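Putative glycosyltransferase (GalT1) (Streptococcus parasanguinis FW213, PDB 5HEA) probably acts as a glycosyltransferase using a nucleotide-linked sugar, this chain being the C-terminal part of the protein with a GT-A type domain. Local coordinates at residues I51-A56 against I62-Q67; I88-S93 against I181-G186. One frame throughout, in Å; residues are numbered along the deposited sequence.

Contact 1. Residues I51-A56 against I62-Q67; sequences ICEEYA and IQILHQ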
ATOM      1  N   ILE A  51      30.695 -14.330  -4.454  1.00 30.69           N
ATOM      2  CA  ILE A  51      31.575 -14.495  -5.610  1.00 25.71           C
ATOM      3  C   ILE A  51      32.253 -13.162  -5.966  1.00 29.92           C
ATOM      4  O   ILE A  51      33.441 -13.135  -6.251  1.00 30.87           O
ATOM      5  CB  ILE A  51      30.814 -15.091  -6.817  1.00 29.79           C
ATOM      6  CG1 ILE A  51      30.461 -16.557  -6.518  1.00 33.75           C
ATOM      7  CG2 ILE A  51      31.640 -14.959  -8.116  1.00 24.35           C
ATOM      8  CD1 ILE A  51      29.340 -17.123  -7.368  1.00 36.79           C
ATOM      9  N   CYS A  52      31.506 -12.059  -5.914  1.00 34.21           N
ATOM     10  CA  CYS A  52      32.088 -10.741  -6.172  1.00 30.38           C
ATOM     11  C   CYS A  52      33.228 -10.427  -5.197  1.00 33.14           C
ATOM     12  O   CYS A  52      34.298  -9.957  -5.605  1.00 27.04           O
ATOM     13  CB  CYS A  52      31.023  -9.648  -6.077  1.00 28.82           C
ATOM     14  SG  CYS A  52      29.830  -9.642  -7.467  1.00 32.36           S
ATOM     15  N   GLU A  53      32.985 -10.679  -3.913  1.00 26.25           N
ATOM     16  CA  GLU A  53      33.978 -10.414  -2.868  1.00 36.13           C
ATOM     17  C   GLU A  53      35.252 -11.224  -3.062  1.00 33.66           C
ATOM     18  O   GLU A  53      36.354 -10.706  -2.902  1.00 33.77           O
ATOM     19  CB  GLU A  53      33.393 -10.686  -1.478  1.00 35.48           C
ATOM     20  CG  GLU A  53      32.376  -9.652  -1.021  1.00 45.73           C
ATOM     21  CD  GLU A  53      33.003  -8.286  -0.773  1.00 55.93           C
ATOM     22  OE1 GLU A  53      34.236  -8.217  -0.593  1.00 64.05           O
ATOM     23  OE2 GLU A  53      32.265  -7.276  -0.764  1.00 56.43           O
ATOM     24  N   GLU A  54      35.092 -12.496  -3.413  1.00 34.82           N
ATOM     25  CA  GLU A  54      36.238 -13.375  -3.618  1.00 36.37           C
ATOM     26  C   GLU A  54      37.110 -12.906  -4.775  1.00 34.23           C
ATOM     27  O   GLU A  54      38.329 -12.943  -4.671  1.00 36.69           O
ATOM     28  CB  GLU A  54      35.788 -14.817  -3.840  1.00 45.66           C
ATOM     29  CG  GLU A  54      35.149 -15.451  -2.615  1.00 57.03           C
ATOM     30  CD  GLU A  54      34.649 -16.864  -2.884  1.00 74.95           C
ATOM     31  OE1 GLU A  54      34.398 -17.197  -4.066  1.00 76.43           O
ATOM     32  OE2 GLU A  54      34.512 -17.642  -1.913  1.00 82.79           O
ATOM     33  N   TYR A  55      36.497 -12.467  -5.876  1.00 29.12           N
ATOM     34  CA  TYR A  55      37.281 -11.953  -7.007  1.00 33.50           C
ATOM     35  C   TYR A  55      37.974 -10.620  -6.672  1.00 32.32           C
ATOM     36  O   TYR A  55      39.104 -10.380  -7.092  1.00 38.81           O
ATOM     37  CB  TYR A  55      36.426 -11.824  -8.282  1.00 30.93           C
ATOM     38  CG  TYR A  55      36.352 -13.099  -9.091  1.00 37.34           C
ATOM     39  CD1 TYR A  55      35.484 -14.123  -8.728  1.00 43.92           C
ATOM     40  CD2 TYR A  55      37.163 -13.290 -10.204  1.00 37.25           C
ATOM     41  CE1 TYR A  55      35.419 -15.304  -9.458  1.00 43.62           C
ATOM     42  CE2 TYR A  55      37.108 -14.471 -10.940  1.00 37.61           C
ATOM     43  CZ  TYR A  55      36.232 -15.473 -10.563  1.00 43.30           C
ATOM     44  OH  TYR A  55      36.161 -16.651 -11.280  1.00 45.09           O
ATOM     45  N   ALA A  56      37.294  -9.760  -5.918  1.00 33.53           N
ATOM     46  CA  ALA A  56      37.874  -8.486  -5.489  1.00 34.82           C
ATOM     47  C   ALA A  56      39.160  -8.693  -4.683  1.00 40.76           C
ATOM     48  O   ALA A  56      40.070  -7.864  -4.724  1.00 41.00           O
ATOM     49  CB  ALA A  56      36.863  -7.692  -4.661  1.00 35.64           C
ATOM     50  N   ILE A  62      39.315  -4.799  -9.660  1.00 33.89           N
ATOM     51  CA  ILE A  62      37.897  -5.017  -9.379  1.00 31.51           C
ATOM     52  C   ILE A  62      37.410  -4.188  -8.194  1.00 36.61           C
ATOM     53  O   ILE A  62      37.944  -4.295  -7.088  1.00 33.24           O
ATOM     54  CB  ILE A  62      37.594  -6.498  -9.106  1.00 30.88           C
ATOM     55  CG1 ILE A  62      37.917  -7.345 -10.335  1.00 36.40           C
ATOM     56  CG2 ILE A  62      36.141  -6.666  -8.694  1.00 30.84           C
ATOM     57  CD1 ILE A  62      37.400  -8.759 -10.245  1.00 41.40           C
ATOM     58  N   GLN A  63      36.396  -3.363  -8.434  1.00 33.33           N
ATOM     59  CA  GLN A  63      35.762  -2.585  -7.375  1.00 41.09           C
ATOM     60  C   GLN A  63      34.335  -3.091  -7.216  1.00 39.96           C
ATOM     61  O   GLN A  63      33.613  -3.244  -8.203  1.00 35.49           O
ATOM     62  CB  GLN A  63      35.727  -1.094  -7.730  1.00 42.23           C
ATOM     63  CG  GLN A  63      37.009  -0.543  -8.352  1.00 59.39           C
ATOM     64  CD  GLN A  63      38.205  -0.623  -7.418  1.00 69.24           C
ATOM     65  OE1 GLN A  63      39.184  -1.320  -7.699  1.00 73.46           O
ATOM     66  NE2 GLN A  63      38.135   0.099  -6.303  1.00 68.45           N
ATOM     67  N   ILE A  64      33.918  -3.354  -5.984  1.00 31.95           N
ATOM     68  CA  ILE A  64      32.538  -3.763  -5.761  1.00 31.19           C
ATOM     69  C   ILE A  64      31.707  -2.646  -5.160  1.00 35.56           C
ATOM     70  O   ILE A  64      32.124  -1.985  -4.209  1.00 35.91           O
ATOM     71  CB  ILE A  64      32.442  -4.954  -4.813  1.00 38.59           C
ATOM     72  CG1 ILE A  64      33.396  -6.056  -5.232  1.00 36.95           C
ATOM     73  CG2 ILE A  64      31.012  -5.490  -4.765  1.00 41.47           C
ATOM     74  CD1 ILE A  64      33.409  -7.162  -4.262  1.00 38.68           C
ATOM     75  N   LEU A  65      30.523  -2.448  -5.720  1.00 25.73           N
ATOM     76  CA  LEU A  65      29.496  -1.635  -5.087  1.00 27.77           C
ATOM     77  C   LEU A  65      28.329  -2.556  -4.771  1.00 25.47           C
ATOM     78  O   LEU A  65      27.713  -3.120  -5.674  1.00 28.16           O
ATOM     79  CB  LEU A  65      28.999  -0.526  -6.027  1.00 28.30           C
ATOM     80  CG  LEU A  65      29.893   0.631  -6.482  1.00 44.70           C
ATOM     81  CD1 LEU A  65      29.081   1.600  -7.352  1.00 36.32           C
ATOM     82  CD2 LEU A  65      30.511   1.367  -5.296  1.00 51.14           C
ATOM     83  N   HIS A  66      28.034  -2.719  -3.493  1.00 26.72           N
ATOM     84  CA  HIS A  66      26.823  -3.401  -3.077  1.00 26.06           C
ATOM     85  C   HIS A  66      25.733  -2.352  -2.904  1.00 28.09           C
ATOM     86  O   HIS A  66      25.959  -1.324  -2.287  1.00 27.33           O
ATOM     87  CB  HIS A  66      27.056  -4.099  -1.740  1.00 26.66           C
ATOM     88  CG  HIS A  66      28.109  -5.160  -1.783  1.00 24.41           C
ATOM     89  ND1 HIS A  66      27.997  -6.289  -2.566  1.00 24.13           N
ATOM     90  CD2 HIS A  66      29.279  -5.285  -1.111  1.00 26.84           C
ATOM     91  CE1 HIS A  66      29.058  -7.055  -2.390  1.00 30.41           C
ATOM     92  NE2 HIS A  66      29.850  -6.471  -1.506  1.00 32.81           N
ATOM     93  N   GLN A  67      24.550  -2.592  -3.448  1.00 25.48           N
ATOM     94  CA  GLN A  67      23.458  -1.661  -3.209  1.00 28.15           C
ATOM     95  C   GLN A  67      22.173  -2.418  -2.999  1.00 28.10           C
ATOM     96  O   GLN A  67      22.028  -3.543  -3.483  1.00 22.66           O
ATOM     97  CB  GLN A  67      23.290  -0.697  -4.379  1.00 29.78           C
ATOM     98  CG  GLN A  67      22.781  -1.359  -5.649  1.00 29.45           C
ATOM     99  CD  GLN A  67      22.637  -0.366  -6.789  1.00 34.01           C
ATOM    100  OE1 GLN A  67      23.331   0.644  -6.830  1.00 33.39           O
ATOM    101  NE2 GLN A  67      21.728  -0.649  -7.716  1.00 31.68           N
TER
HETATM  102  O   HOH W   1      39.859  -5.127  -5.502  1.00 36.82           O
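Ile64 drives its CD1 methyl against helix 51-56 at the turn formed by Cys52, Glu53 and Ala56. CG1 sits beside the backbone N (chi1 -49°), anti to the carbonyl carbon, and the chain is extended beyond it, which carries CD1 to within 3.2 Å of Cys52 O. That approach is tight for a methyl beside a carbonyl oxygen. The same CD1 rests 3.5 Å from Ala56 CB and 3.9 Å from Cys52 CB, so one methyl meets side chains one helical turn apart.

Ile62, two residues back on the same side of the strand, uses both of its branches. Its CD1 touches Tyr55 CB at 3.8 Å, while CG2 faces Ala56, reaching CB at 4.2 Å. The Tyr55 ring turns off from this strand, and its OH is hydrogen-bonded to Asp25. Next to this apolar patch, a water lies close to both Ala56 O and Ile62 O.

Glu53 supplies the polar part. Its chain bends at chi2, bringing the carboxylate over Ile64 CD1 to the edge of the His66 ring. His66 NE2 donates to Glu53 OE2 at 2.7 Å, nearly straight at 172°, along the anti lone pair and close to the ring plane. A hydrogen bond between ND1 and Asn41 ND2 grips the other ring nitrogen, so rotation of the imidazole is well fixed. Ile64 CG2 lies over one ring face, and Tyr279 of a second subunit meets His66 with its ring plane at about 80° to the imidazole.

The helix and strand axes approach to 8.3 Å and run roughly antiparallel, as expected for the helix and second strand of a beta-alpha-beta crossover. Strand 35-41, helix 48-58 and strand 62-66 make up that unit, consistent with the parallel, Rossmann-like part of a GT-A fold.

Contact 2. Residues I88-S93 against I181-G186; sequences ITFVDS and IRFPLG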
ATOM      1  N   ILE A  88      34.101   4.201 -21.156  1.00 25.35           N
ATOM      2  CA  ILE A  88      33.154   3.372 -20.411  1.00 24.39           C
ATOM      3  C   ILE A  88      32.612   2.272 -21.312  1.00 24.41           C
ATOM      4  O   ILE A  88      32.267   2.508 -22.470  1.00 20.07           O
ATOM      5  CB  ILE A  88      31.975   4.218 -19.855  1.00 24.33           C
ATOM      6  CG1 ILE A  88      32.453   5.088 -18.682  1.00 29.33           C
ATOM      7  CG2 ILE A  88      30.773   3.304 -19.477  1.00 25.88           C
ATOM      8  CD1 ILE A  88      31.369   5.943 -18.064  1.00 39.03           C
ATOM      9  N   THR A  89      32.540   1.059 -20.785  1.00 20.75           N
ATOM     10  CA  THR A  89      31.953  -0.020 -21.551  1.00 23.66           C
ATOM     11  C   THR A  89      31.116  -0.882 -20.607  1.00 23.60           C
ATOM     12  O   THR A  89      31.318  -0.843 -19.391  1.00 23.70           O
ATOM     13  CB  THR A  89      33.056  -0.829 -22.255  1.00 22.74           C
ATOM     14  OG1 THR A  89      32.486  -1.629 -23.300  1.00 32.56           O
ATOM     15  CG2 THR A  89      33.803  -1.705 -21.248  1.00 25.16           C
ATOM     16  N   PHE A  90      30.152  -1.620 -21.157  1.00 19.60           N
ATOM     17  CA  PHE A  90      29.239  -2.422 -20.338  1.00 24.07           C
ATOM     18  C   PHE A  90      29.426  -3.896 -20.675  1.00 27.11           C
ATOM     19  O   PHE A  90      29.595  -4.238 -21.837  1.00 23.82           O
ATOM     20  CB  PHE A  90      27.774  -2.022 -20.599  1.00 17.11           C
ATOM     21  CG  PHE A  90      27.458  -0.598 -20.220  1.00 24.43           C
ATOM     22  CD1 PHE A  90      27.159  -0.270 -18.905  1.00 25.22           C
ATOM     23  CD2 PHE A  90      27.479   0.413 -21.174  1.00 22.44           C
ATOM     24  CE1 PHE A  90      26.885   1.048 -18.546  1.00 23.58           C
ATOM     25  CE2 PHE A  90      27.202   1.731 -20.824  1.00 19.79           C
ATOM     26  CZ  PHE A  90      26.916   2.047 -19.509  1.00 22.07           C
ATOM     27  N   VAL A  91      29.417  -4.762 -19.666  1.00 21.88           N
ATOM     28  CA  VAL A  91      29.435  -6.208 -19.895  1.00 20.63           C
ATOM     29  C   VAL A  91      28.360  -6.820 -18.994  1.00 27.44           C
ATOM     30  O   VAL A  91      28.315  -6.530 -17.800  1.00 25.76           O
ATOM     31  CB  VAL A  91      30.809  -6.839 -19.550  1.00 23.21           C
ATOM     32  CG1 VAL A  91      30.730  -8.369 -19.602  1.00 22.28           C
ATOM     33  CG2 VAL A  91      31.882  -6.351 -20.500  1.00 25.76           C
ATOM     34  N   ASP A  92      27.475  -7.632 -19.558  1.00 21.44           N
ATOM     35  CA  ASP A  92      26.473  -8.324 -18.748  1.00 22.44           C
ATOM     36  C   ASP A  92      27.093  -9.546 -18.086  1.00 24.05           C
ATOM     37  O   ASP A  92      27.889 -10.246 -18.692  1.00 22.96           O
ATOM     38  CB  ASP A  92      25.262  -8.724 -19.582  1.00 26.48           C
ATOM     39  CG  ASP A  92      24.392  -7.531 -19.936  1.00 47.15           C
ATOM     40  OD1 ASP A  92      24.517  -6.468 -19.263  1.00 47.98           O
ATOM     41  OD2 ASP A  92      23.585  -7.654 -20.881  1.00 51.11           O
ATOM     42  N   SER A  93      26.716  -9.800 -16.839  1.00 19.13           N
ATOM     43  CA  SER A  93      27.415 -10.812 -16.051  1.00 26.45           C
ATOM     44  C   SER A  93      27.026 -12.247 -16.441  1.00 30.20           C
ATOM     45  O   SER A  93      27.644 -13.202 -15.972  1.00 32.25           O
ATOM     46  CB  SER A  93      27.229 -10.533 -14.554  1.00 25.27           C
ATOM     47  OG  SER A  93      25.890 -10.191 -14.263  1.00 28.33           O
ATOM     48  N   ILE A 181      23.213  11.875 -19.511  1.00 26.17           N
ATOM     49  CA  ILE A 181      22.626  10.628 -19.991  1.00 23.15           C
ATOM     50  C   ILE A 181      22.647   9.550 -18.911  1.00 29.43           C
ATOM     51  O   ILE A 181      23.718   9.183 -18.414  1.00 33.45           O
ATOM     52  CB  ILE A 181      23.341  10.113 -21.280  1.00 22.55           C
ATOM     53  CG1 ILE A 181      23.069  11.064 -22.457  1.00 24.55           C
ATOM     54  CG2 ILE A 181      22.837   8.727 -21.630  1.00 25.44           C
ATOM     55  CD1 ILE A 181      23.823  10.709 -23.743  1.00 22.47           C
ATOM     56  N   ARG A 182      21.465   9.050 -18.553  1.00 26.18           N
ATOM     57  CA  ARG A 182      21.320   7.962 -17.578  1.00 24.91           C
ATOM     58  C   ARG A 182      20.250   7.005 -18.059  1.00 29.25           C
ATOM     59  O   ARG A 182      19.368   7.394 -18.831  1.00 23.54           O
ATOM     60  CB  ARG A 182      20.939   8.512 -16.184  1.00 25.85           C
ATOM     61  CG  ARG A 182      22.060   9.309 -15.490  1.00 31.37           C
ATOM     62  CD  ARG A 182      23.321   8.459 -15.294  1.00 36.40           C
ATOM     63  NE  ARG A 182      24.380   9.157 -14.561  1.00 35.05           N
ATOM     64  CZ  ARG A 182      25.306   9.932 -15.125  1.00 41.07           C
ATOM     65  NH1 ARG A 182      25.312  10.138 -16.442  1.00 29.43           N
ATOM     66  NH2 ARG A 182      26.231  10.512 -14.368  1.00 42.05           N
ATOM     67  N   PHE A 183      20.337   5.750 -17.617  1.00 18.43           N
ATOM     68  CA  PHE A 183      19.302   4.772 -17.910  1.00 20.44           C
ATOM     69  C   PHE A 183      18.075   5.120 -17.061  1.00 23.59           C
ATOM     70  O   PHE A 183      18.217   5.479 -15.901  1.00 24.72           O
ATOM     71  CB  PHE A 183      19.790   3.356 -17.593  1.00 17.88           C
ATOM     72  CG  PHE A 183      20.936   2.898 -18.473  1.00 22.15           C
ATOM     73  CD1 PHE A 183      22.244   3.253 -18.172  1.00 21.34           C
ATOM     74  CD2 PHE A 183      20.696   2.145 -19.616  1.00 23.00           C
ATOM     75  CE1 PHE A 183      23.311   2.853 -18.991  1.00 24.18           C
ATOM     76  CE2 PHE A 183      21.756   1.741 -20.443  1.00 25.16           C
ATOM     77  CZ  PHE A 183      23.061   2.098 -20.119  1.00 22.10           C
ATOM     78  N   PRO A 184      16.871   5.007 -17.645  1.00 32.57           N
ATOM     79  CA  PRO A 184      15.594   5.275 -16.960  1.00 34.30           C
ATOM     80  C   PRO A 184      15.247   4.250 -15.878  1.00 30.08           C
ATOM     81  O   PRO A 184      15.299   3.048 -16.120  1.00 29.44           O
ATOM     82  CB  PRO A 184      14.569   5.204 -18.100  1.00 38.82           C
ATOM     83  CG  PRO A 184      15.223   4.332 -19.126  1.00 38.96           C
ATOM     84  CD  PRO A 184      16.672   4.718 -19.072  1.00 28.07           C
ATOM     85  N   LEU A 185      14.875   4.730 -14.697  1.00 27.97           N
ATOM     86  CA  LEU A 185      14.669   3.866 -13.540  1.00 36.98           C
ATOM     87  C   LEU A 185      13.427   2.992 -13.637  1.00 45.09           C
ATOM     88  O   LEU A 185      12.411   3.390 -14.212  1.00 44.94           O
ATOM     89  CB  LEU A 185      14.626   4.689 -12.250  1.00 39.01           C
ATOM     90  CG  LEU A 185      15.967   5.188 -11.710  1.00 47.11           C
ATOM     91  CD1 LEU A 185      17.117   4.303 -12.189  1.00 44.88           C
ATOM     92  CD2 LEU A 185      16.225   6.637 -12.057  1.00 54.74           C
ATOM     93  N   GLY A 186      13.535   1.783 -13.088  1.00 45.28           N
ATOM     94  CA  GLY A 186      12.411   0.871 -12.961  1.00 54.33           C
ATOM     95  C   GLY A 186      11.911   0.337 -14.286  1.00 61.06           C
ATOM     96  O   GLY A 186      10.997  -0.484 -14.334  1.00 65.39           O
TER
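Phe90 and Phe183 reach toward each other from opposite directions and carry the whole contact between 88-93 and 181-186. The aromatic interaction is an offset edge-to-face stack: the edge of Phe183 is turned to the face of Phe90, the planes are 86° apart and the centroids 5.5 Å. The closest atoms are Phe90 CZ and Phe183 CE1 at 3.7 Å, and Phe183 CZ follows at 3.9 Å from the same Phe90 CZ. Both rings have CG beside the backbone N (chi1 -63° for Phe90) and anti to the carbonyl carbon, each directed toward the other segment, across CA atoms of Phe90 and Phe183 that are 12.5 Å apart. Hence the segments meet only through these two rings, and just 72 Å² is buried.

A cation-pi interaction adds to this, since Arg76 of helix 72-82 meets the Phe183 ring.

Hydrogen bonds do not cross from one segment to the other. Within 181-186, Arg182 folds back so that NH1 reaches Ile181 O at 2.7 Å; the oxygen lies in the guanidinium plane, while the donor stands above the carbonyl plane. Phe183 O is hydrogen-bonded to Asn77 ND2. Asp92 and Ser93 lie just after strand 87-90 and begin an Asp-Ser-Asp run that resembles the DxD motif of GT-A enzymes.

Strand 87-90 lies between parallel strand 7-13 and antiparallel strand 171-174, with Phe90 packed on Ile10 of the former. The loop bearing Phe183 runs between strand 171-174 and helix 195-201 and leans on helix 72-82, so the aromatic pair links the central sheet to that loop beside the helix.

Contact 1 and contact 2 reach the same sheet, with centres 18 Å apart and no touch between them; their nearest atoms are about 8 Å apart. Contact 2 is the more central, about 7 Å from the chain centre to its own centre against 22 Å for contact 1, and both of its touching residues are buried. Contact 1 is partly buried with a second subunit at its side; a third subunit reaches the loop of contact 2. Sequence-local contact 1 packs a helix on a neighbouring strand, burying 311 Å² and combining apolar methyls with a histidine-carboxylate bond. Contact 2 joins parts 88 residues apart through one purely aromatic meeting.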